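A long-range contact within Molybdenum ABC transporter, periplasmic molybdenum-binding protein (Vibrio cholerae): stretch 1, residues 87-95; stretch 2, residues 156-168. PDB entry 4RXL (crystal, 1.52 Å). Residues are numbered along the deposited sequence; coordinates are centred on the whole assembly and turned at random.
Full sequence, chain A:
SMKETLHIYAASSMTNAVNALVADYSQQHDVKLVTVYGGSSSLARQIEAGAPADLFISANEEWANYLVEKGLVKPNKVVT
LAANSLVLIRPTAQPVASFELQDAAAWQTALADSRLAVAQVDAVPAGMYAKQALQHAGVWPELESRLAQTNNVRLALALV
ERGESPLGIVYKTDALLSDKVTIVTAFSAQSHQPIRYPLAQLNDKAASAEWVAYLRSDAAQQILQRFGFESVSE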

ATOM      1  N   VAL A  87     -10.228   1.996   0.696  1.00 15.77           N
ATOM      2  CA  VAL A  87     -11.524   1.431   1.008  1.00 15.93           C
ATOM      3  C   VAL A  87     -11.674   1.036   2.468  1.00 17.09           C
ATOM      4  O   VAL A  87     -10.703   0.834   3.205  1.00 17.33           O
ATOM      5  N   LEU A  88     -12.944   0.976   2.853  1.00 18.57           N
ATOM      6  CA  LEU A  88     -13.363   0.494   4.137  1.00 18.15           C
ATOM      7  C   LEU A  88     -13.873  -0.912   3.902  1.00 18.70           C
ATOM      8  O   LEU A  88     -14.774  -1.139   3.073  1.00 20.53           O
ATOM      9  N   ILE A  89     -13.314  -1.854   4.648  1.00 20.01           N
ATOM     10  CA  ILE A  89     -13.698  -3.263   4.559  1.00 21.86           C
ATOM     11  C   ILE A  89     -14.242  -3.828   5.867  1.00 25.90           C
ATOM     12  O   ILE A  89     -13.993  -3.297   6.943  1.00 23.61           O
ATOM     13  N   ARG A  90     -14.970  -4.930   5.722  1.00 23.88           N
ATOM     14  CA  ARG A  90     -15.529  -5.713   6.822  1.00 25.39           C
ATOM     15  C   ARG A  90     -15.236  -7.186   6.510  1.00 25.29           C
ATOM     16  O   ARG A  90     -14.999  -7.522   5.343  1.00 27.50           O
ATOM     17  N   PRO A  91     -15.266  -8.071   7.530  1.00 28.10           N
ATOM     18  CA  PRO A  91     -15.186  -9.501   7.236  1.00 31.20           C
ATOM     19  C   PRO A  91     -16.455  -9.921   6.526  1.00 34.06           C
ATOM     20  O   PRO A  91     -17.532  -9.450   6.899  1.00 34.83           O
ATOM     21  N   THR A  92     -16.328 -10.783   5.521  1.00 33.75           N
ATOM     22  CA  THR A  92     -17.459 -11.149   4.681  1.00 33.83           C
ATOM     23  C   THR A  92     -18.551 -11.808   5.514  1.00 40.76           C
ATOM     24  O   THR A  92     -19.740 -11.604   5.266  1.00 42.72           O
ATOM     25  N   ALA A  93     -18.142 -12.566   6.527  1.00 47.90           N
ATOM     26  CA  ALA A  93     -19.090 -13.231   7.415  1.00 48.54           C
ATOM     27  C   ALA A  93     -19.639 -12.330   8.534  1.00 51.95           C
ATOM     28  O   ALA A  93     -20.349 -12.811   9.406  1.00 47.60           O
ATOM     29  N   GLN A  94     -19.305 -11.043   8.532  1.00 56.05           N
ATOM     30  CA  GLN A  94     -19.836 -10.105   9.529  1.00 54.43           C
ATOM     31  C   GLN A  94     -20.446  -8.914   8.804  1.00 47.62           C
ATOM     32  O   GLN A  94     -19.732  -7.978   8.462  1.00 41.31           O
ATOM     33  N   PRO A  95     -21.772  -8.940   8.576  1.00 52.08           N
ATOM     34  CA  PRO A  95     -22.394  -7.889   7.782  1.00 44.15           C
ATOM     35  C   PRO A  95     -22.593  -6.596   8.570  1.00 45.76           C
ATOM     36  O   PRO A  95     -22.916  -6.621   9.762  1.00 62.26           O
ATOM     37  N   ALA A 156      -3.083  -5.354   8.505  1.00 17.05           N
ATOM     38  CA  ALA A 156      -4.401  -4.781   8.769  1.00 17.81           C
ATOM     39  C   ALA A 156      -5.482  -5.613   8.076  1.00 18.05           C
ATOM     40  O   ALA A 156      -6.499  -5.969   8.687  1.00 22.18           O
ATOM     41  N   LEU A 157      -5.305  -5.883   6.785  1.00 18.08           N
ATOM     42  CA  LEU A 157      -6.195  -6.793   6.072  1.00 18.68           C
ATOM     43  C   LEU A 157      -6.429  -8.111   6.819  1.00 21.18           C
ATOM     44  O   LEU A 157      -7.578  -8.528   6.983  1.00 23.88           O
ATOM     45  N   ALA A 158      -5.364  -8.737   7.325  1.00 19.74           N
ATOM     46  CA  ALA A 158      -5.504 -10.039   7.985  1.00 21.24           C
ATOM     47  C   ALA A 158      -6.362  -9.985   9.248  1.00 24.16           C
ATOM     48  O   ALA A 158      -7.011 -10.967   9.580  1.00 27.33           O
ATOM     49  N   LEU A 159      -6.334  -8.866   9.972  1.00 22.58           N
ATOM     50  CA  LEU A 159      -7.178  -8.704  11.178  1.00 24.68           C
ATOM     51  C   LEU A 159      -8.665  -8.768  10.822  1.00 24.59           C
ATOM     52  O   LEU A 159      -9.481  -9.324  11.550  1.00 28.78           O
ATOM     53  N   VAL A 160      -8.987  -8.169   9.678  1.00 22.99           N
ATOM     54  CA  VAL A 160     -10.337  -8.151   9.168  1.00 21.80           C
ATOM     55  C   VAL A 160     -10.706  -9.550   8.659  1.00 25.04           C
ATOM     56  O   VAL A 160     -11.789 -10.039   8.963  1.00 27.46           O
ATOM     57  N   GLU A 161      -9.805 -10.186   7.902  1.00 23.08           N
ATOM     58  CA  GLU A 161     -10.012 -11.559   7.420  1.00 26.74           C
ATOM     59  C   GLU A 161     -10.296 -12.526   8.560  1.00 26.34           C
ATOM     60  O   GLU A 161     -11.164 -13.405   8.458  1.00 31.70           O
ATOM     61  N   ARG A 162      -9.562 -12.375   9.657  1.00 29.81           N
ATOM     62  CA  ARG A 162      -9.780 -13.235  10.842  1.00 32.43           C
ATOM     63  C   ARG A 162     -11.005 -12.857  11.672  1.00 30.66           C
ATOM     64  O   ARG A 162     -11.372 -13.573  12.592  1.00 38.22           O
ATOM     65  N   GLY A 163     -11.633 -11.729  11.383  1.00 28.62           N
ATOM     66  CA  GLY A 163     -12.797 -11.303  12.125  1.00 33.72           C
ATOM     67  C   GLY A 163     -12.465 -10.639  13.438  1.00 33.58           C
ATOM     68  O   GLY A 163     -13.353 -10.424  14.233  1.00 34.97           O
ATOM     69  N   GLU A 164     -11.199 -10.275  13.657  1.00 31.82           N
ATOM     70  CA  GLU A 164     -10.808  -9.674  14.932  1.00 36.14           C
ATOM     71  C   GLU A 164     -11.234  -8.217  14.937  1.00 36.79           C
ATOM     72  O   GLU A 164     -11.648  -7.694  15.984  1.00 40.87           O
ATOM     73  N   SER A 165     -11.135  -7.581  13.765  1.00 31.00           N
ATOM     74  CA  SER A 165     -11.664  -6.244  13.542  1.00 33.78           C
ATOM     75  C   SER A 165     -12.877  -6.333  12.606  1.00 31.54           C
ATOM     76  O   SER A 165     -12.813  -6.977  11.564  1.00 34.12           O
ATOM     77  N   PRO A 166     -13.987  -5.668  12.964  1.00 30.09           N
ATOM     78  CA  PRO A 166     -15.167  -5.654  12.109  1.00 28.72           C
ATOM     79  C   PRO A 166     -15.101  -4.632  11.011  1.00 29.43           C
ATOM     80  O   PRO A 166     -15.887  -4.709  10.096  1.00 28.70           O
ATOM     81  N   LEU A 167     -14.161  -3.694  11.092  1.00 27.27           N
ATOM     82  CA  LEU A 167     -13.873  -2.781   9.992  1.00 27.37           C
ATOM     83  C   LEU A 167     -12.366  -2.576   9.909  1.00 25.00           C
ATOM     84  O   LEU A 167     -11.655  -2.616  10.926  1.00 22.36           O
ATOM     85  N   GLY A 168     -11.882  -2.333   8.699  1.00 22.69           N
ATOM     86  CA  GLY A 168     -10.524  -1.921   8.491  1.00 20.50           C
ATOM     87  C   GLY A 168     -10.417  -1.028   7.285  1.00 20.00           C
ATOM     88  O   GLY A 168     -11.335  -0.960   6.455  1.00 18.95           O
TER

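A helix and the strand that follows it after a loop can both pack against one neighbouring strand, through side chains and backbone alike. Residues 156-168 of this periplasmic molybdenum-binding protein, set against strand 87-91, illustrate the principle.

Ala156 makes no contact, so the packing begins at Leu157. Its CA-to-CB bond points sideways, but the t, p rotamer (chi1 178°, chi2 66°) brings its end nearer, and CD1 lies 3.7 Å from CD1 of Ile89. Ala158 and Leu159 are out of reach. One turn on from Leu157, Val160 points toward the strand with chi1 t. Its CB lies 3.8 Å from Ile89 CD1, while its CG1 lies 3.7 Å from Pro91 CD. Ile89, with chi1 p and chi2 t, thus extends a single terminal methyl to two helical residues. The carbonyl of Val160 also borders the proline, its O 3.3 Å from Pro91 CB.

Glu161 and Arg162 point away. Arg162 instead forms a very short salt bridge with Glu164, NE to OE2 at 2.5 Å, apart from the contact. Between them Gly163, at positive phi in a Schellman motif, leaves the helical conformation. A CB here would be jammed against the preceding carbonyl and would clash with Gln94 NE2, 2.9 Å away. In its absence the Gln94 side chain, pointing toward this stretch with chi1 m and chi2 t, can approach closely, and its NE2 gives a weak hydrogen bond of 3.3 Å to Gly163 O.

Ser165 contributes mainly backbone: its O lies 3.6 Å from Pro91 CG. Pro166 follows, its CB 3.9 Å from Gln94 OE1, and its carbonyl is shared. Pro166 O lies 3.3 Å from Pro91 CD, receives a CA-H...O contact from Arg90 CA at 3.4 Å, and accepts a hydrogen bond from a water at 3.0 Å. The same water donates to Gln94 O at 3.2 Å, bridging the stretches. The end of the Arg90 side chain leads away, and NH1 turns back within its own stretch to donate to Thr92 O at 2.9 Å.

Leu167 points sideways in the m, t rotamer; its CB meets Leu88 CD1 at 4.1 Å, and its CD2 comes within 4.3 Å of Arg90 CB. At Gly168 backbone pairing takes over. Ile89 N donates to Gly168 O at 2.8 Å, and Gly168 N returns a bond to Ile89 O at 2.9 Å, an antiparallel pair. A CB on Gly168 would fall 2.6 Å from Val160 CG2, so the bare glycine leaves room for the helix to lie over the sheet.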

ATOM      1  CB  VAL A  87     -11.840   0.220   0.110  1.00 20.85           C
ATOM      2  CG1 VAL A  87     -11.863   0.657  -1.354  1.00 18.06           C
ATOM      3  CG2 VAL A  87     -10.841  -0.905   0.309  1.00 19.87           C
ATOM      4  CB  LEU A  88     -14.466   1.381   4.686  1.00 19.79           C
ATOM      5  CG  LEU A  88     -14.991   1.047   6.089  1.00 22.30           C
ATOM      6  CD1 LEU A  88     -13.899   1.210   7.144  1.00 20.96           C
ATOM      7  CD2 LEU A  88     -16.161   1.955   6.360  1.00 21.73           C
ATOM      8  CB  ILE A  89     -12.531  -4.152   4.067  1.00 22.50           C
ATOM      9  CG1 ILE A  89     -11.276  -4.008   4.935  1.00 20.08           C
ATOM     10  CG2 ILE A  89     -12.111  -3.800   2.654  1.00 19.95           C
ATOM     11  CD1 ILE A  89     -10.325  -5.170   4.791  1.00 19.35           C
ATOM     12  CB  ARG A  90     -17.059  -5.516   6.889  1.00 26.66           C
ATOM     13  CG  ARG A  90     -17.811  -6.052   5.678  1.00 31.65           C
ATOM     14  CD  ARG A  90     -19.313  -5.958   5.869  1.00 37.86           C
ATOM     15  NE  ARG A  90     -20.075  -6.412   4.700  1.00 40.55           N
ATOM     16  CZ  ARG A  90     -20.392  -7.680   4.423  1.00 49.65           C
ATOM     17  NH1 ARG A  90     -20.001  -8.680   5.207  1.00 38.77           N
ATOM     18  NH2 ARG A  90     -21.114  -7.954   3.339  1.00 43.77           N
ATOM     19  CB  PRO A  91     -15.088 -10.170   8.614  1.00 35.12           C
ATOM     20  CG  PRO A  91     -14.945  -9.075   9.609  1.00 30.78           C
ATOM     21  CD  PRO A  91     -15.374  -7.792   8.964  1.00 29.03           C
ATOM     22  CB  THR A  92     -17.038 -12.090   3.533  1.00 46.22           C
ATOM     23  OG1 THR A  92     -16.117 -11.417   2.670  1.00 44.26           O
ATOM     24  CG2 THR A  92     -18.244 -12.525   2.705  1.00 43.14           C
ATOM     25  CB  ALA A  93     -18.443 -14.469   8.014  1.00 80.34           C
ATOM     26  CB  GLN A  94     -18.739  -9.629  10.495  1.00 51.14           C
ATOM     27  CG  GLN A  94     -18.370 -10.624  11.593  1.00 51.64           C
ATOM     28  CD  GLN A  94     -17.195 -10.150  12.440  1.00 46.84           C
ATOM     29  OE1 GLN A  94     -17.261  -9.098  13.088  1.00 51.91           O
ATOM     30  NE2 GLN A  94     -16.106 -10.925  12.435  1.00 37.79           N
ATOM     31  CB  PRO A  95     -23.751  -8.494   7.375  1.00 44.70           C
ATOM     32  CG  PRO A  95     -24.019  -9.582   8.363  1.00 55.46           C
ATOM     33  CD  PRO A  95     -22.777  -9.836   9.177  1.00 50.19           C
ATOM     34  CB  ALA A 156      -4.455  -3.337   8.286  1.00 18.25           C
ATOM     35  CB  LEU A 157      -5.629  -7.074   4.676  1.00 16.55           C
ATOM     36  CG  LEU A 157      -6.399  -8.054   3.787  1.00 18.17           C
ATOM     37  CD1 LEU A 157      -7.751  -7.486   3.410  1.00 24.51           C
ATOM     38  CD2 LEU A 157      -5.587  -8.354   2.552  1.00 20.04           C
ATOM     39  CB  ALA A 158      -4.137 -10.607   8.321  1.00 26.59           C
ATOM     40  CB  LEU A 159      -6.901  -7.373  11.886  1.00 26.67           C
ATOM     41  CG  LEU A 159      -5.615  -7.241  12.689  1.00 28.27           C
ATOM     42  CD1 LEU A 159      -5.475  -5.819  13.213  1.00 24.31           C
ATOM     43  CD2 LEU A 159      -5.576  -8.273  13.822  1.00 30.73           C
ATOM     44  CB  VAL A 160     -10.547  -7.059   8.085  1.00 22.95           C
ATOM     45  CG1 VAL A 160     -12.027  -6.929   7.744  1.00 25.64           C
ATOM     46  CG2 VAL A 160     -10.005  -5.730   8.603  1.00 23.64           C
ATOM     47  CB  GLU A 161      -8.807 -12.043   6.621  1.00 25.10           C
ATOM     48  CG  GLU A 161      -8.590 -11.310   5.315  1.00 27.27           C
ATOM     49  CD  GLU A 161      -7.396 -11.845   4.540  1.00 40.21           C
ATOM     50  OE1 GLU A 161      -6.406 -12.284   5.177  1.00 55.85           O
ATOM     51  OE2 GLU A 161      -7.446 -11.811   3.291  1.00 43.47           O
ATOM     52  CB  ARG A 162      -8.535 -13.249  11.731  1.00 32.24           C
ATOM     53  CG  ARG A 162      -7.316 -13.826  11.029  1.00 38.35           C
ATOM     54  CD  ARG A 162      -6.281 -14.309  12.031  1.00 54.66           C
ATOM     55  NE  ARG A 162      -5.638 -13.215  12.762  1.00 40.34           N
ATOM     56  CZ  ARG A 162      -4.668 -12.441  12.275  1.00 54.18           C
ATOM     57  NH1 ARG A 162      -4.221 -12.600  11.029  1.00 41.29           N
ATOM     58  NH2 ARG A 162      -4.146 -11.484  13.040  1.00 50.02           N
ATOM     59  CB  GLU A 164      -9.305  -9.816  15.194  1.00 34.93           C
ATOM     60  CG  GLU A 164      -8.846 -11.254  15.405  1.00 51.32           C
ATOM     61  CD  GLU A 164      -7.328 -11.421  15.396  1.00 82.65           C
ATOM     62  OE1 GLU A 164      -6.611 -10.609  16.026  1.00 68.49           O
ATOM     63  OE2 GLU A 164      -6.846 -12.385  14.762  1.00 55.42           O
ATOM     64  CB  SER A 165     -10.602  -5.340  12.915  1.00 29.24           C
ATOM     65  OG  SER A 165      -9.606  -4.946  13.847  1.00 30.46           O
ATOM     66  CB  PRO A 166     -16.303  -5.333  13.094  1.00 33.57           C
ATOM     67  CG  PRO A 166     -15.646  -4.505  14.140  1.00 33.81           C
ATOM     68  CD  PRO A 166     -14.245  -5.020  14.262  1.00 34.52           C
ATOM     69  CB  LEU A 167     -14.541  -1.422  10.188  1.00 28.67           C
ATOM     70  CG  LEU A 167     -16.064  -1.387  10.195  1.00 25.55           C
ATOM     71  CD1 LEU A 167     -16.554  -0.024  10.671  1.00 30.59           C
ATOM     72  CD2 LEU A 167     -16.633  -1.731   8.821  1.00 29.98           C
TER
HETATM   73  O   HOH W   1     -18.536  -5.960  10.634  1.00 33.48           O